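Local coordinates for universal stress protein A-like protein (Arabidopsis thaliana, PDB 2GM3) that binds AMP in the crystal and probably acts as a nucleotide-binding member of the universal stress protein family, its cellular role being undefined, at residues 128-133 / 156-161; 6-11 / 44-49; 118-123 / 152-157. All coordinates share one frame; numbering follows the deposited sequence.

Contact 1: residues 128-133 / 156-161. With AMP (adenosine monophosphate), chain G.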
loop_
_atom_site.group_PDB
_atom_site.type_symbol
_atom_site.label_atom_id
_atom_site.label_comp_id
_atom_site.label_asym_id
_atom_site.label_seq_id
_atom_site.Cartn_x
_atom_site.Cartn_y
_atom_site.Cartn_z
ATOM N N LEU A 128 1.620 -1.929 -6.005
ATOM C CA LEU A 128 2.452 -3.041 -5.553
ATOM C C LEU A 128 2.053 -3.434 -4.136
ATOM O O LEU A 128 1.973 -2.581 -3.246
ATOM C CB LEU A 128 3.924 -2.572 -5.572
ATOM C CG LEU A 128 5.022 -3.445 -4.981
ATOM C CD1 LEU A 128 5.009 -4.830 -5.656
ATOM C CD2 LEU A 128 6.360 -2.810 -5.111
ATOM N N VAL A 129 1.790 -4.710 -3.929
ATOM C CA VAL A 129 1.589 -5.247 -2.593
ATOM C C VAL A 129 2.825 -6.059 -2.168
ATOM O O VAL A 129 3.272 -6.958 -2.891
ATOM C CB VAL A 129 0.364 -6.164 -2.536
ATOM C CG1 VAL A 129 0.191 -6.718 -1.151
ATOM C CG2 VAL A 129 -0.908 -5.443 -2.977
ATOM N N VAL A 130 3.375 -5.719 -1.011
ATOM C CA VAL A 130 4.439 -6.474 -0.421
ATOM C C VAL A 130 4.019 -6.750 0.992
ATOM O O VAL A 130 3.360 -5.914 1.634
ATOM C CB VAL A 130 5.825 -5.699 -0.429
ATOM C CG1 VAL A 130 6.349 -5.558 -1.868
ATOM C CG2 VAL A 130 5.693 -4.319 0.208
ATOM N N GLY A 131 4.382 -7.931 1.470
ATOM C CA GLY A 131 4.306 -8.245 2.869
ATOM C C GLY A 131 5.450 -7.499 3.533
ATOM O O GLY A 131 6.249 -6.863 2.848
ATOM N N SER A 132 5.518 -7.563 4.861
ATOM C CA SER A 132 6.582 -6.930 5.590
ATOM C C SER A 132 6.728 -7.614 6.929
ATOM O O SER A 132 5.737 -7.935 7.573
ATOM C CB SER A 132 6.278 -5.449 5.790
ATOM O OG SER A 132 7.168 -4.898 6.756
ATOM N N ARG A 133 7.963 -7.863 7.332
ATOM C CA ARG A 133 8.220 -8.509 8.593
ATOM C C ARG A 133 8.233 -7.458 9.668
ATOM O O ARG A 133 8.216 -7.784 10.832
ATOM C CB ARG A 133 9.531 -9.286 8.541
ATOM C CG ARG A 133 9.457 -10.476 7.585
ATOM C CD ARG A 133 10.798 -11.054 7.333
ATOM N NE ARG A 133 11.605 -10.167 6.516
ATOM C CZ ARG A 133 12.905 -10.352 6.250
ATOM N NH1 ARG A 133 13.569 -11.376 6.775
ATOM N NH2 ARG A 133 13.552 -9.491 5.466
ATOM N N CYS A 156 5.117 3.249 -8.271
ATOM C CA CYS A 156 3.690 3.100 -8.182
ATOM C C CYS A 156 3.351 3.101 -6.688
ATOM O O CYS A 156 4.246 2.967 -5.862
ATOM C CB CYS A 156 3.270 1.773 -8.811
ATOM S SG CYS A 156 3.847 0.415 -7.867
ATOM N N PRO A 157 2.064 3.253 -6.340
ATOM C CA PRO A 157 1.608 3.042 -4.955
ATOM C C PRO A 157 2.044 1.703 -4.387
ATOM O O PRO A 157 2.038 0.687 -5.090
ATOM C CB PRO A 157 0.087 3.052 -5.088
ATOM C CG PRO A 157 -0.145 4.034 -6.249
ATOM C CD PRO A 157 0.971 3.704 -7.223
ATOM N N VAL A 158 2.427 1.708 -3.122
ATOM C CA VAL A 158 2.874 0.514 -2.450
ATOM C C VAL A 158 2.008 0.279 -1.214
ATOM O O VAL A 158 1.801 1.180 -0.429
ATOM C CB VAL A 158 4.404 0.589 -2.043
ATOM C CG1 VAL A 158 4.857 -0.740 -1.498
ATOM C CG2 VAL A 158 5.288 0.938 -3.234
HETATM N N MSE A 159 1.499 -0.928 -1.088
HETATM C CA MSE A 159 0.710 -1.342 0.019
HETATM C C MSE A 159 1.617 -2.286 0.774
HETATM O O MSE A 159 2.037 -3.306 0.215
HETATM C CB MSE A 159 -0.488 -2.134 -0.507
HETATM C CG MSE A 159 -1.318 -2.757 0.596
HETATM SE SE MSE A 159 -2.284 -1.370 1.557
HETATM C CE MSE A 159 -3.701 -1.276 0.416
ATOM N N THR A 160 1.937 -1.953 2.023
ATOM C CA THR A 160 2.730 -2.834 2.865
ATOM C C THR A 160 1.812 -3.420 3.923
ATOM O O THR A 160 1.169 -2.676 4.673
ATOM C CB THR A 160 3.918 -2.128 3.591
ATOM O OG1 THR A 160 3.425 -1.003 4.294
ATOM C CG2 THR A 160 4.889 -1.601 2.632
ATOM N N ILE A 161 1.756 -4.758 3.963
ATOM C CA ILE A 161 0.928 -5.496 4.899
ATOM C C ILE A 161 1.815 -6.327 5.778
ATOM O O ILE A 161 2.619 -7.088 5.274
ATOM C CB ILE A 161 -0.078 -6.421 4.136
ATOM C CG1 ILE A 161 -0.953 -5.573 3.196
ATOM C CG2 ILE A 161 -0.955 -7.248 5.122
ATOM C CD1 ILE A 161 -1.249 -6.184 1.920
HETATM P P AMP G . 10.620 -7.459 4.221
HETATM O O1P AMP G . 11.812 -8.011 3.676
HETATM O O2P AMP G . 10.126 -8.135 5.445
HETATM O O3P AMP G . 10.546 -6.014 4.353
HETATM O "O5'" AMP G . 9.434 -7.730 3.191
HETATM C "C5'" AMP G . 9.034 -9.053 2.910
HETATM C "C4'" AMP G . 8.265 -8.978 1.618
HETATM O "O4'" AMP G . 9.133 -8.625 0.487
HETATM C "C3'" AMP G . 7.639 -10.289 1.237
HETATM O "O3'" AMP G . 6.377 -10.405 1.957
HETATM C "C2'" AMP G . 7.406 -10.078 -0.251
HETATM O "O2'" AMP G . 6.188 -9.353 -0.426
HETATM C "C1'" AMP G . 8.600 -9.232 -0.679
HETATM N N9 AMP G . 9.693 -10.137 -1.087
HETATM C C8 AMP G . 10.744 -10.563 -0.349
HETATM N N7 AMP G . 11.506 -11.380 -1.097
HETATM C C5 AMP G . 10.964 -11.441 -2.319
HETATM C C6 AMP G . 11.287 -12.087 -3.517
HETATM N N6 AMP G . 12.346 -12.866 -3.648
HETATM N N1 AMP G . 10.486 -11.921 -4.562
HETATM C C2 AMP G . 9.400 -11.176 -4.518
HETATM N N3 AMP G . 9.052 -10.536 -3.411
HETATM C C4 AMP G . 9.814 -10.650 -2.307
#
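The guanidinium of Arg133 takes the phosphate of AMP at its edge, with the phosphorus in its plane. NE meets O2P of AMP at 2.7 Å in an almost straight bond (170°), and NH2 reaches O1P of AMP at 2.9 Å. The bend at chi3 (-71°) brings NE back to the oxygen that the backbone N of Arg133 also bonds, O2P of AMP, at 2.9 Å, so two N-H groups of one residue grip it. NH1 is tied to Ala173 O, helping fix the group's rotation. Gly131 N donates to O2' of AMP at 3.0 Å; a side chain at this glycine would run into O3' of AMP.

Strands 128-132 and 158-161 run parallel, their axes 26° apart in direction and 4.7 Å at closest approach. Four near-linear backbone bonds alternate between them, from Leu128 N-Pro157 O to Ile161 N-Val130 O. CG2 of Val130 lies alongside CG2 of Thr160 (3.7 Å) on the face packed by helix 146-153; on the other face, towards helix 25-39, CG1 of Val129 touches CD1 of Ile161 (3.4 Å). Val158 to Thr160 also pair antiparallel with a strand of the second subunit, carrying the sheet across the interface. The chemistry thus divides: buried, mostly apolar side chains and alternating amide bonds pair the strands, while Gly131 and Arg133 supply N-H donors and a positive charge that would probably offset the phosphate.

Contact 2: residues 6-11 / 44-49. With AMP (adenosine monophosphate), chain G.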
loop_
_atom_site.group_PDB
_atom_site.type_symbol
_atom_site.label_atom_id
_atom_site.label_comp_id
_atom_site.label_asym_id
_atom_site.label_seq_id
_atom_site.Cartn_x
_atom_site.Cartn_y
_atom_site.Cartn_z
ATOM N N THR A 6 -7.995 -3.012 -12.126
ATOM C CA THR A 6 -6.844 -2.521 -11.413
ATOM C C THR A 6 -5.790 -3.602 -11.374
ATOM O O THR A 6 -6.061 -4.735 -10.949
ATOM C CB THR A 6 -7.245 -2.057 -10.031
ATOM O OG1 THR A 6 -7.991 -0.846 -10.164
ATOM C CG2 THR A 6 -6.031 -1.798 -9.177
ATOM N N LYS A 7 -4.590 -3.268 -11.841
ATOM C CA LYS A 7 -3.485 -4.246 -11.824
ATOM C C LYS A 7 -2.763 -4.174 -10.505
ATOM O O LYS A 7 -2.145 -3.178 -10.164
ATOM C CB LYS A 7 -2.493 -4.061 -12.987
ATOM C CG LYS A 7 -3.115 -4.072 -14.407
ATOM C CD LYS A 7 -2.115 -3.497 -15.411
ATOM C CE LYS A 7 -2.800 -2.584 -16.444
ATOM N NZ LYS A 7 -1.935 -1.398 -16.819
ATOM N N VAL A 8 -2.850 -5.254 -9.760
ATOM C CA VAL A 8 -2.232 -5.355 -8.474
ATOM C C VAL A 8 -1.017 -6.279 -8.584
ATOM O O VAL A 8 -1.176 -7.498 -8.740
ATOM C CB VAL A 8 -3.229 -5.955 -7.488
ATOM C CG1 VAL A 8 -2.664 -5.926 -6.059
ATOM C CG2 VAL A 8 -4.551 -5.222 -7.573
HETATM N N MSE A 9 0.186 -5.705 -8.475
HETATM C CA MSE A 9 1.409 -6.522 -8.441
HETATM C C MSE A 9 1.665 -7.005 -7.025
HETATM O O MSE A 9 1.653 -6.198 -6.099
HETATM C CB MSE A 9 2.612 -5.736 -8.928
HETATM C CG MSE A 9 3.828 -6.661 -9.109
HETATM SE SE MSE A 9 5.248 -5.840 -10.103
HETATM C CE MSE A 9 6.464 -5.886 -8.785
ATOM N N VAL A 10 1.871 -8.305 -6.858
ATOM C CA VAL A 10 2.044 -8.901 -5.522
ATOM C C VAL A 10 3.370 -9.620 -5.524
ATOM O O VAL A 10 3.561 -10.531 -6.299
ATOM C CB VAL A 10 0.930 -9.887 -5.181
ATOM C CG1 VAL A 10 1.160 -10.476 -3.814
ATOM C CG2 VAL A 10 -0.448 -9.211 -5.222
ATOM N N ALA A 11 4.290 -9.181 -4.675
ATOM C CA ALA A 11 5.623 -9.701 -4.638
ATOM C C ALA A 11 5.603 -10.881 -3.670
ATOM O O ALA A 11 5.316 -10.710 -2.479
ATOM C CB ALA A 11 6.568 -8.611 -4.160
ATOM N N SER A 44 -13.662 -9.229 -11.040
ATOM C CA SER A 44 -13.344 -8.726 -12.377
ATOM C C SER A 44 -12.811 -7.292 -12.394
ATOM O O SER A 44 -12.365 -6.810 -13.442
ATOM C CB SER A 44 -14.515 -8.931 -13.308
ATOM O OG SER A 44 -14.651 -10.325 -13.464
ATOM N N ASP A 45 -12.819 -6.642 -11.229
ATOM C CA ASP A 45 -12.349 -5.268 -11.113
ATOM C C ASP A 45 -10.838 -5.202 -10.852
ATOM O O ASP A 45 -10.232 -4.144 -10.918
ATOM C CB ASP A 45 -13.190 -4.522 -10.066
ATOM C CG ASP A 45 -14.572 -4.108 -10.609
ATOM O OD1 ASP A 45 -14.739 -2.915 -10.973
ATOM O OD2 ASP A 45 -15.500 -4.956 -10.699
ATOM N N PHE A 46 -10.239 -6.358 -10.588
ATOM C CA PHE A 46 -8.818 -6.465 -10.278
ATOM C C PHE A 46 -8.137 -7.584 -11.061
ATOM O O PHE A 46 -8.747 -8.612 -11.344
ATOM C CB PHE A 46 -8.624 -6.684 -8.766
ATOM C CG PHE A 46 -9.102 -5.530 -7.938
ATOM C CD1 PHE A 46 -10.439 -5.436 -7.558
ATOM C CD2 PHE A 46 -8.232 -4.517 -7.588
ATOM C CE1 PHE A 46 -10.884 -4.358 -6.828
ATOM C CE2 PHE A 46 -8.661 -3.439 -6.869
ATOM C CZ PHE A 46 -9.991 -3.349 -6.469
ATOM N N LYS A 47 -6.865 -7.376 -11.374
ATOM C CA LYS A 47 -6.017 -8.397 -11.961
ATOM C C LYS A 47 -4.731 -8.506 -11.127
ATOM O O LYS A 47 -4.080 -7.514 -10.845
ATOM C CB LYS A 47 -5.703 -8.022 -13.418
ATOM C CG LYS A 47 -4.791 -9.005 -14.115
ATOM C CD LYS A 47 -4.695 -8.774 -15.600
ATOM C CE LYS A 47 -3.747 -9.798 -16.210
ATOM N NZ LYS A 47 -4.093 -10.097 -17.648
ATOM N N ILE A 48 -4.378 -9.710 -10.720
ATOM C CA ILE A 48 -3.244 -9.891 -9.852
ATOM C C ILE A 48 -2.016 -10.268 -10.683
ATOM O O ILE A 48 -2.068 -11.184 -11.521
ATOM C CB ILE A 48 -3.539 -10.955 -8.835
ATOM C CG1 ILE A 48 -4.855 -10.623 -8.114
ATOM C CG2 ILE A 48 -2.373 -11.127 -7.881
ATOM C CD1 ILE A 48 -4.951 -9.256 -7.372
ATOM N N LEU A 49 -0.928 -9.534 -10.480
ATOM C CA LEU A 49 0.322 -9.819 -11.173
ATOM C C LEU A 49 1.305 -10.350 -10.113
ATOM O O LEU A 49 1.724 -9.621 -9.251
ATOM C CB LEU A 49 0.853 -8.564 -11.889
ATOM C CG LEU A 49 -0.132 -7.900 -12.828
ATOM C CD1 LEU A 49 0.367 -6.558 -13.229
ATOM C CD2 LEU A 49 -0.363 -8.740 -14.073
HETATM P P AMP G . 10.620 -7.459 4.221
HETATM O O1P AMP G . 11.812 -8.011 3.676
HETATM O O2P AMP G . 10.126 -8.135 5.445
HETATM O O3P AMP G . 10.546 -6.014 4.353
HETATM O "O5'" AMP G . 9.434 -7.730 3.191
HETATM C "C5'" AMP G . 9.034 -9.053 2.910
HETATM C "C4'" AMP G . 8.265 -8.978 1.618
HETATM O "O4'" AMP G . 9.133 -8.625 0.487
HETATM C "C3'" AMP G . 7.639 -10.289 1.237
HETATM O "O3'" AMP G . 6.377 -10.405 1.957
HETATM C "C2'" AMP G . 7.406 -10.078 -0.251
HETATM O "O2'" AMP G . 6.188 -9.353 -0.426
HETATM C "C1'" AMP G . 8.600 -9.232 -0.679
HETATM N N9 AMP G . 9.693 -10.137 -1.087
HETATM C C8 AMP G . 10.744 -10.563 -0.349
HETATM N N7 AMP G . 11.506 -11.380 -1.097
HETATM C C5 AMP G . 10.964 -11.441 -2.319
HETATM C C6 AMP G . 11.287 -12.087 -3.517
HETATM N N6 AMP G . 12.346 -12.866 -3.648
HETATM N N1 AMP G . 10.486 -11.921 -4.562
HETATM C C2 AMP G . 9.400 -11.176 -4.518
HETATM N N3 AMP G . 9.052 -10.536 -3.411
HETATM C C4 AMP G . 9.814 -10.650 -2.307
#
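Phe46 holds CG anti to its carbonyl carbon (chi1 -64°), which starts the ring off alongside the Thr6 side chain, the two pointing the same way. Its CD2 lies 3.6 Å from Thr6 CB, an oblique approach, while CG2 of Val8 comes in at the ring edge, near the plane, 3.7 Å from CD2. In Ile48 the chi2 of -58° puts CD1 against Val8 CB at 3.7 Å, and CG2 of the same residue meets Val10 CG2. An alanine in place of Phe46 would probably open a gap beside Thr6 and Val8 and leave Ile38 of helix 25-39 without the ring it packs on. The two strands are the parallel neighbours of a beta-alpha-beta crossover, strand 6-11, helix 25-39 and strand 46-54. Five backbone bonds of 2.7 to 2.8 Å join them, from Thr6 N-Asp45 O to Val10 N-Leu49 O. On the opposite face Leu49 CD1 rests on Lys7 CB (3.8 Å). Thr6 OG1 turns to Lys37 O and Arg40 NH1 of the second subunit, whose Arg40 also forms a salt bridge with Asp45 OD1. At the far end of strand 6-11, Ala11 O accepts the O2' hydroxyl of AMP at 2.6 Å.

Contact 3: residues 118-123 / 152-157; sequences QEVKRV and KHAECP
Lys121 crosses the carboxylate of Glu155, its carbons passing OE1 of that residue in turn. CB lies 3.5 Å from Glu155 OE1, CG draws off to 4.0 Å from the same oxygen, and CD returns to 3.2 Å from it, the nearest point of this pair. CE is again 4.2 Å from OE1 of Glu155, and NZ ends 4.4 Å from that oxygen, beyond salt-bridge length. The chain bends at chi2, chi3 and chi4, and the last turn (chi4 69°) places NZ away from a direct ion pair. The glutamate chain, extended beyond CG, carries the carboxylate out to the Lys121 methylenes, with at most a modest electrostatic attraction likely between the charges.

Inward of this exposed pair, Val120 makes the buried part of the contact. Its CG1 is 3.4 Å from Cys156 SG and also lies 3.7 Å from the backbone N of Glu155; CG2 also lies near that sulphur and touches Ala154 CB at 4.3 Å. No hydrogen bond links the segments, so the joint rests on side-chain packing. Leu128 of strand 127-132 closes it on the sheet side, touching Val120, Ala154 and Cys156. The end of helix 112-123 thus packs against the turn that follows helix 146-153 and leads into strand 158-162, an arrangement of helices layered on a parallel sheet, as in the alpha/beta nucleotide-binding fold of this family.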
loop_
_atom_site.group_PDB
_atom_site.type_symbol
_atom_site.label_atom_id
_atom_site.label_comp_id
_atom_site.label_asym_id
_atom_site.label_seq_id
_atom_site.Cartn_x
_atom_site.Cartn_y
_atom_site.Cartn_z
ATOM N N GLN A 118 12.303 -2.672 -10.755
ATOM C CA GLN A 118 12.467 -2.671 -12.213
ATOM C C GLN A 118 11.179 -3.182 -12.856
ATOM O O GLN A 118 10.721 -2.664 -13.870
ATOM C CB GLN A 118 13.625 -3.553 -12.653
ATOM C CG GLN A 118 15.014 -3.024 -12.320
ATOM C CD GLN A 118 16.085 -4.054 -12.711
ATOM O OE1 GLN A 118 16.136 -5.155 -12.156
ATOM N NE2 GLN A 118 16.913 -3.712 -13.696
ATOM N N GLU A 119 10.565 -4.166 -12.219
ATOM C CA GLU A 119 9.361 -4.772 -12.758
ATOM C C GLU A 119 8.172 -3.825 -12.674
ATOM O O GLU A 119 7.374 -3.726 -13.630
ATOM C CB GLU A 119 9.100 -6.124 -12.110
ATOM C CG GLU A 119 10.114 -7.188 -12.560
ATOM C CD GLU A 119 9.823 -7.699 -13.967
ATOM O OE1 GLU A 119 10.534 -7.292 -14.930
ATOM O OE2 GLU A 119 8.855 -8.476 -14.126
ATOM N N VAL A 120 8.101 -3.067 -11.581
ATOM C CA VAL A 120 7.096 -2.007 -11.470
ATOM C C VAL A 120 7.160 -1.049 -12.633
ATOM O O VAL A 120 6.133 -0.756 -13.238
ATOM C CB VAL A 120 7.178 -1.261 -10.118
ATOM C CG1 VAL A 120 6.366 0.036 -10.173
ATOM C CG2 VAL A 120 6.720 -2.194 -8.975
ATOM N N LYS A 121 8.351 -0.570 -12.969
ATOM C CA LYS A 121 8.430 0.344 -14.095
ATOM C C LYS A 121 8.281 -0.271 -15.490
ATOM O O LYS A 121 7.984 0.441 -16.441
ATOM C CB LYS A 121 9.584 1.364 -13.997
ATOM C CG LYS A 121 10.945 0.865 -13.531
ATOM C CD LYS A 121 11.586 1.951 -12.618
ATOM C CE LYS A 121 13.085 2.077 -12.837
ATOM N NZ LYS A 121 13.360 2.659 -14.194
ATOM N N ARG A 122 8.401 -1.597 -15.592
ATOM C CA ARG A 122 8.261 -2.311 -16.870
ATOM C C ARG A 122 6.787 -2.646 -17.085
ATOM O O ARG A 122 6.233 -2.397 -18.144
ATOM C CB ARG A 122 9.097 -3.607 -16.829
ATOM C CG ARG A 122 9.375 -4.337 -18.157
ATOM C CD ARG A 122 9.668 -5.840 -17.930
ATOM N NE ARG A 122 8.450 -6.566 -18.215
ATOM C CZ ARG A 122 7.976 -7.618 -17.573
ATOM N NH1 ARG A 122 8.602 -8.178 -16.562
ATOM N NH2 ARG A 122 6.833 -8.118 -17.967
ATOM N N VAL A 123 6.158 -3.195 -16.052
ATOM C CA VAL A 123 4.819 -3.753 -16.142
ATOM C C VAL A 123 3.795 -2.672 -15.896
ATOM O O VAL A 123 2.688 -2.719 -16.423
ATOM C CB VAL A 123 4.665 -4.879 -15.104
ATOM C CG1 VAL A 123 3.213 -5.306 -14.933
ATOM C CG2 VAL A 123 5.528 -6.065 -15.497
ATOM N N LYS A 152 9.982 3.105 -0.693
ATOM C CA LYS A 152 10.808 4.253 -0.946
ATOM C C LYS A 152 11.002 4.445 -2.467
ATOM O O LYS A 152 11.006 5.572 -2.967
ATOM C CB LYS A 152 12.120 4.066 -0.178
ATOM C CG LYS A 152 13.205 5.065 -0.420
ATOM C CD LYS A 152 14.373 4.841 0.566
ATOM C CE LYS A 152 15.632 5.628 0.114
ATOM N NZ LYS A 152 16.742 5.683 1.112
ATOM N N HIS A 153 11.141 3.359 -3.213
ATOM C CA HIS A 153 11.603 3.499 -4.584
ATOM C C HIS A 153 10.621 3.139 -5.693
ATOM O O HIS A 153 10.703 3.684 -6.782
ATOM C CB HIS A 153 12.920 2.748 -4.780
ATOM C CG HIS A 153 14.093 3.404 -4.116
ATOM N ND1 HIS A 153 14.582 4.638 -4.506
ATOM C CD2 HIS A 153 14.890 2.986 -3.106
ATOM C CE1 HIS A 153 15.620 4.955 -3.753
ATOM N NE2 HIS A 153 15.823 3.971 -2.892
ATOM N N ALA A 154 9.691 2.232 -5.433
ATOM C CA ALA A 154 8.789 1.807 -6.500
ATOM C C ALA A 154 8.022 2.984 -7.108
ATOM O O ALA A 154 7.658 3.927 -6.415
ATOM C CB ALA A 154 7.874 0.713 -6.045
ATOM N N GLU A 155 7.835 2.961 -8.416
ATOM C CA GLU A 155 7.208 4.083 -9.116
ATOM C C GLU A 155 5.725 3.781 -9.326
ATOM O O GLU A 155 5.159 3.993 -10.407
ATOM C CB GLU A 155 7.931 4.387 -10.429
ATOM C CG GLU A 155 9.425 4.642 -10.252
ATOM C CD GLU A 155 10.108 5.074 -11.523
ATOM O OE1 GLU A 155 9.725 4.587 -12.618
ATOM O OE2 GLU A 155 11.053 5.889 -11.432
ATOM N N CYS A 156 5.117 3.249 -8.271
ATOM C CA CYS A 156 3.690 3.100 -8.182
ATOM C C CYS A 156 3.351 3.101 -6.688
ATOM O O CYS A 156 4.246 2.967 -5.862
ATOM C CB CYS A 156 3.270 1.773 -8.811
ATOM S SG CYS A 156 3.847 0.415 -7.867
ATOM N N PRO A 157 2.064 3.253 -6.340
ATOM C CA PRO A 157 1.608 3.042 -4.955
ATOM C C PRO A 157 2.044 1.703 -4.387
ATOM O O PRO A 157 2.038 0.687 -5.090
ATOM C CB PRO A 157 0.087 3.052 -5.088
ATOM C CG PRO A 157 -0.145 4.034 -6.249
ATOM C CD PRO A 157 0.971 3.704 -7.223
#

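How the contacts relate
All three contacts belong to one parallel sheet and the helices on it. Contacts 1 and 2, centres about 13 Å apart, lie on neighbouring strands: Val129 N sits 2.6 Å from Met9 O, and Val129 O is 3.0 Å from Ala11 N, both probable hydrogen bonds. Together they bring Gly131 N and Ala11 O to the same ribose hydroxyl of AMP, O2'. Contact 3 shares Cys156 and Pro157 with contact 1, where Leu128 CD2 packs 3.9 Å from Val120 CG2. It meets contact 2 where Leu49 CD1 touches Val123 CG1 at 3.5 Å and Met9 CE touches Val120 CG2 at 3.7 Å. It stays off the ligand, the Val120 side chain being about 10 Å from AMP.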